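Local coordinates for regulator of polyketide synthase expression (Bifidobacterium adolescentis, PDB 3ONQ), which is of unknown function but, named a regulator of polyketide synthase expression and carrying a PucR-type helix-turn-helix domain, probably binds DNA to control transcription, at residues 75-80 with 111-116; 99-102 with 106-109. All coordinates share one frame; numbering follows the deposited sequence.

Contact 1: residues 75-80 with 111-116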
loop_
_atom_site.group_PDB
_atom_site.type_symbol
_atom_site.label_atom_id
_atom_site.label_comp_id
_atom_site.label_asym_id
_atom_site.label_seq_id
_atom_site.Cartn_x
_atom_site.Cartn_y
_atom_site.Cartn_z
ATOM N N ARG B 75 -21.646 2.908 24.691
ATOM C CA ARG B 75 -22.196 4.072 24.001
ATOM C C ARG B 75 -22.502 5.222 24.960
ATOM O O ARG B 75 -22.280 6.384 24.631
ATOM C CB ARG B 75 -23.413 3.705 23.159
ATOM C CG ARG B 75 -23.090 2.677 22.080
ATOM C CD ARG B 75 -24.235 2.479 21.080
ATOM N NE ARG B 75 -23.981 1.304 20.249
ATOM C CZ ARG B 75 -23.215 1.308 19.163
ATOM N NH1 ARG B 75 -22.643 2.438 18.755
ATOM N NH2 ARG B 75 -23.024 0.178 18.479
ATOM N N LYS B 76 -22.994 4.900 26.151
ATOM C CA LYS B 76 -23.292 5.930 27.139
ATOM C C LYS B 76 -22.008 6.616 27.627
ATOM O O LYS B 76 -21.956 7.838 27.795
ATOM C CB LYS B 76 -24.059 5.341 28.324
ATOM C CG LYS B 76 -24.221 6.326 29.476
ATOM C CD LYS B 76 -24.868 5.692 30.701
ATOM C CE LYS B 76 -24.914 6.675 31.870
ATOM N NZ LYS B 76 -25.678 7.915 31.532
ATOM N N ALA B 77 -20.969 5.823 27.860
ATOM C CA ALA B 77 -19.721 6.367 28.366
ATOM C C ALA B 77 -19.104 7.309 27.336
ATOM O O ALA B 77 -18.634 8.391 27.678
ATOM C CB ALA B 77 -18.753 5.255 28.740
ATOM N N VAL B 78 -19.114 6.893 26.072
ATOM C CA VAL B 78 -18.593 7.722 24.991
ATOM C C VAL B 78 -19.396 9.026 24.906
ATOM O O VAL B 78 -18.824 10.111 24.793
ATOM C CB VAL B 78 -18.611 6.958 23.642
ATOM C CG1 VAL B 78 -18.477 7.913 22.449
ATOM C CG2 VAL B 78 -17.523 5.896 23.620
ATOM N N ARG B 79 -20.719 8.906 24.972
ATOM C CA ARG B 79 -21.605 10.066 24.982
ATOM C C ARG B 79 -21.268 11.007 26.147
ATOM O O ARG B 79 -21.077 12.213 25.954
ATOM C CB ARG B 79 -23.057 9.599 25.074
ATOM C CG ARG B 79 -24.100 10.666 24.789
ATOM C CD ARG B 79 -25.223 10.112 23.906
ATOM N NE ARG B 79 -25.739 8.823 24.378
ATOM C CZ ARG B 79 -25.858 7.728 23.621
ATOM N NH1 ARG B 79 -26.339 6.606 24.145
ATOM N NH2 ARG B 79 -25.499 7.750 22.341
ATOM N N ASP B 80 -21.175 10.446 27.351
ATOM C CA ASP B 80 -20.888 11.240 28.552
ATOM C C ASP B 80 -19.543 11.970 28.477
ATOM O O ASP B 80 -19.334 12.959 29.178
ATOM C CB ASP B 80 -20.913 10.374 29.820
ATOM C CG ASP B 80 -22.309 9.904 30.195
ATOM O OD1 ASP B 80 -23.287 10.351 29.566
ATOM O OD2 ASP B 80 -22.420 9.084 31.133
ATOM N N CYS B 111 -11.266 3.879 28.790
ATOM C CA CYS B 111 -11.097 2.523 29.279
ATOM C C CYS B 111 -11.569 2.415 30.732
ATOM O O CYS B 111 -12.261 1.468 31.094
ATOM C CB CYS B 111 -9.646 2.075 29.122
ATOM S SG CYS B 111 -9.322 0.392 29.669
ATOM N N THR B 112 -11.222 3.401 31.556
ATOM C CA THR B 112 -11.659 3.399 32.943
ATOM C C THR B 112 -13.172 3.457 33.052
ATOM O O THR B 112 -13.763 2.766 33.879
ATOM C CB THR B 112 -11.052 4.568 33.748
ATOM O OG1 THR B 112 -9.644 4.360 33.900
ATOM C CG2 THR B 112 -11.689 4.638 35.138
ATOM N N ALA B 113 -13.790 4.285 32.216
ATOM C CA ALA B 113 -15.235 4.480 32.246
ATOM C C ALA B 113 -16.013 3.219 31.866
ATOM O O ALA B 113 -17.110 2.996 32.382
ATOM C CB ALA B 113 -15.642 5.653 31.338
ATOM N N VAL B 114 -15.463 2.393 30.971
ATOM C CA VAL B 114 -16.208 1.213 30.504
ATOM C C VAL B 114 -15.780 -0.104 31.147
ATOM O O VAL B 114 -16.409 -1.146 30.938
ATOM C CB VAL B 114 -16.171 1.069 28.969
ATOM C CG1 VAL B 114 -16.687 2.346 28.316
ATOM C CG2 VAL B 114 -14.763 0.727 28.486
HETATM N N MSE B 115 -14.719 -0.063 31.939
HETATM C CA MSE B 115 -14.195 -1.289 32.531
HETATM C C MSE B 115 -15.236 -2.180 33.216
HETATM O O MSE B 115 -15.182 -3.400 33.078
HETATM C CB MSE B 115 -13.061 -0.981 33.496
HETATM C CG MSE B 115 -11.749 -0.795 32.796
HETATM SE SE MSE B 115 -10.266 -0.947 34.030
HETATM C CE MSE B 115 -10.774 -2.622 34.881
ATOM N N PRO B 116 -16.179 -1.579 33.956
ATOM C CA PRO B 116 -17.167 -2.386 34.681
ATOM C C PRO B 116 -18.044 -3.226 33.752
ATOM O O PRO B 116 -18.571 -4.249 34.181
ATOM C CB PRO B 116 -18.017 -1.331 35.403
ATOM C CG PRO B 116 -17.138 -0.142 35.510
ATOM C CD PRO B 116 -16.319 -0.145 34.257
#

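Contact 2: residues 99-102 with 106-109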
loop_
_atom_site.group_PDB
_atom_site.type_symbol
_atom_site.label_atom_id
_atom_site.label_comp_id
_atom_site.label_asym_id
_atom_site.label_seq_id
_atom_site.Cartn_x
_atom_site.Cartn_y
_atom_site.Cartn_z
ATOM N N ALA B 99 -13.520 3.568 19.256
ATOM C CA ALA B 99 -14.030 4.898 19.588
ATOM C C ALA B 99 -13.335 5.988 18.786
ATOM O O ALA B 99 -12.121 5.945 18.557
ATOM C CB ALA B 99 -13.885 5.174 21.086
ATOM N N CYS B 100 -14.106 6.975 18.363
ATOM C CA CYS B 100 -13.510 8.129 17.720
ATOM C C CYS B 100 -12.938 9.030 18.810
ATOM O O CYS B 100 -13.620 9.354 19.786
ATOM C CB CYS B 100 -14.541 8.892 16.876
ATOM S SG CYS B 100 -13.833 10.367 16.117
ATOM N N GLN B 101 -11.680 9.414 18.673
ATOM C CA GLN B 101 -11.084 10.236 19.709
ATOM C C GLN B 101 -11.396 11.698 19.450
ATOM O O GLN B 101 -10.839 12.314 18.546
ATOM C CB GLN B 101 -9.581 10.017 19.829
ATOM C CG GLN B 101 -8.937 11.010 20.795
ATOM C CD GLN B 101 -7.456 10.797 20.957
ATOM O OE1 GLN B 101 -7.020 9.914 21.699
ATOM N NE2 GLN B 101 -6.664 11.609 20.266
HETATM N N MSE B 102 -12.311 12.230 20.247
HETATM C CA MSE B 102 -12.756 13.609 20.134
HETATM C C MSE B 102 -13.339 14.007 21.484
HETATM O O MSE B 102 -13.697 13.134 22.283
HETATM C CB MSE B 102 -13.838 13.721 19.063
HETATM C CG MSE B 102 -15.020 12.809 19.332
HETATM SE SE MSE B 102 -16.456 12.886 18.002
HETATM C CE MSE B 102 -17.182 14.649 18.434
ATOM N N THR B 106 -10.691 9.980 25.392
ATOM C CA THR B 106 -9.295 9.594 25.240
ATOM C C THR B 106 -9.118 8.180 25.804
ATOM O O THR B 106 -9.974 7.700 26.545
ATOM C CB THR B 106 -8.371 10.599 25.932
ATOM O OG1 THR B 106 -8.682 10.662 27.330
ATOM C CG2 THR B 106 -8.552 11.979 25.299
ATOM N N PRO B 107 -8.017 7.502 25.439
ATOM C CA PRO B 107 -7.915 6.063 25.705
ATOM C C PRO B 107 -8.029 5.660 27.179
ATOM O O PRO B 107 -8.899 4.855 27.495
ATOM C CB PRO B 107 -6.536 5.701 25.146
ATOM C CG PRO B 107 -6.297 6.733 24.079
ATOM C CD PRO B 107 -6.866 7.993 24.663
ATOM N N GLU B 108 -7.180 6.186 28.057
ATOM C CA GLU B 108 -7.198 5.733 29.453
ATOM C C GLU B 108 -8.509 6.095 30.156
ATOM O O GLU B 108 -9.101 5.260 30.836
ATOM C CB GLU B 108 -5.989 6.261 30.237
ATOM C CG GLU B 108 -4.645 5.758 29.707
ATOM C CD GLU B 108 -4.412 4.259 29.960
ATOM O OE1 GLU B 108 -5.090 3.675 30.841
ATOM O OE2 GLU B 108 -3.544 3.665 29.275
ATOM N N VAL B 109 -8.962 7.332 29.987
ATOM C CA VAL B 109 -10.228 7.761 30.576
ATOM C C VAL B 109 -11.415 6.934 30.053
ATOM O O VAL B 109 -12.300 6.542 30.813
ATOM C CB VAL B 109 -10.469 9.268 30.343
ATOM C CG1 VAL B 109 -11.912 9.653 30.674
ATOM C CG2 VAL B 109 -9.482 10.082 31.163
#

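Contact 1: residues 75-80 with 111-116
The methyl group of A77 fits against two side chains of the other helix, V114 and A113, in a small and wholly apolar contact without a hydrogen bond between the segments. V114 carries the closer half. Its CB is directed toward helix 67-80, and of the two branches beyond it CG1, not CG2, is the one that meets A77. CG1 lies anti to the carbonyl carbon and beside the backbone N (chi1 -55°), and this rotation sends it forward to A77, where V114 CG1 comes 3.6 Å from A77 CB. The two methyls meet nearly end on, the angle from CB through CG1 of V114 to CB of A77 being about 145°. The second half is looser: A113 CB sits 4.1 Å from A77 CB, reaching the same methyl from another direction, about 73° from that of the valine. Because alanines face each other, the backbones come close, with A77 CA 6.2 Å from A113 CA. K76 and D80, one turn apart on the exposed side of their helix, form a salt bridge there (NZ to OD2 3.5 Å) without joining the interface. The pairing brings helix 67-80 against the C-terminal part of helix 107-114, the two helices of a ferredoxin-like beta-alpha-beta-beta-alpha-beta unit. Beneath them lies the sheet: V78 rests on V86 of strand 86-91 and V114 on I59 of strand 55-61. R75, whose CB points away from 111-116, forms a salt bridge with E25 of helix 21-33 and a hydrogen bond to the carbonyl of V86.

Contact 2: residues 99-102 with 106-109
This is a local surface contact at a strand-to-helix turn: Q101, which follows C100 of strand 94-100, lays its side-chain amide against P107, the first residue of helix 107-114. The touch is made by the amide oxygen. Q101 OE1 lies 3.5 Å from P107 CD and 4.0 Å from P107 CG, so it sits by these two carbons of the pyrrolidine ring in a van der Waals approach, with no hydrogen bond across the segments. An extended chain gives Q101 this span, CG being anti to the backbone N (chi1 173°) and CD continuing straight on (chi2 179°). The amide plane is then swung well out of line with the chain (chi3 -80°), leaving NE2 farther from the proline than OE1. The turn belongs to a beta-alpha-beta crossover in which helix 107-114 connects strand 94-100 to strand 124-131, parallel strands with strand 55-61 between them. T106, at the N-cap position, adds a looser contact: its CA is 4.2 Å from Q101 OE1 and its CG2 4.4 Å from the same oxygen. The threonine side chain makes no capping bond. Its carbonyl O is hydrogen-bonded to T110 OG1. Behind the pair is the sheet, where both Q101 and P107 touch V129, P107 also packs on F57 and L126, and the Q101 backbone bonds to N55.

Helix 107-114 is common to both contacts: contact 2 lies at its first turn, beside the C-terminal part of strand 94-100, whereas contact 1 lies toward its other end, against helix 67-80. The centres are about 10 Å apart, and the segments follow one another with T110 alone between them, yet they share no direct touch. Strand 55-61 underlies both, through F57 beneath P107 and I59 beneath V114. The two differ in span, since contact 2 closes a short turn and contact 1 joins segments with 30 residues between them, across the intervening beta hairpin. Neither contact involves a ligand or a known active site; both are structural packing within the sheet-containing part of the chain.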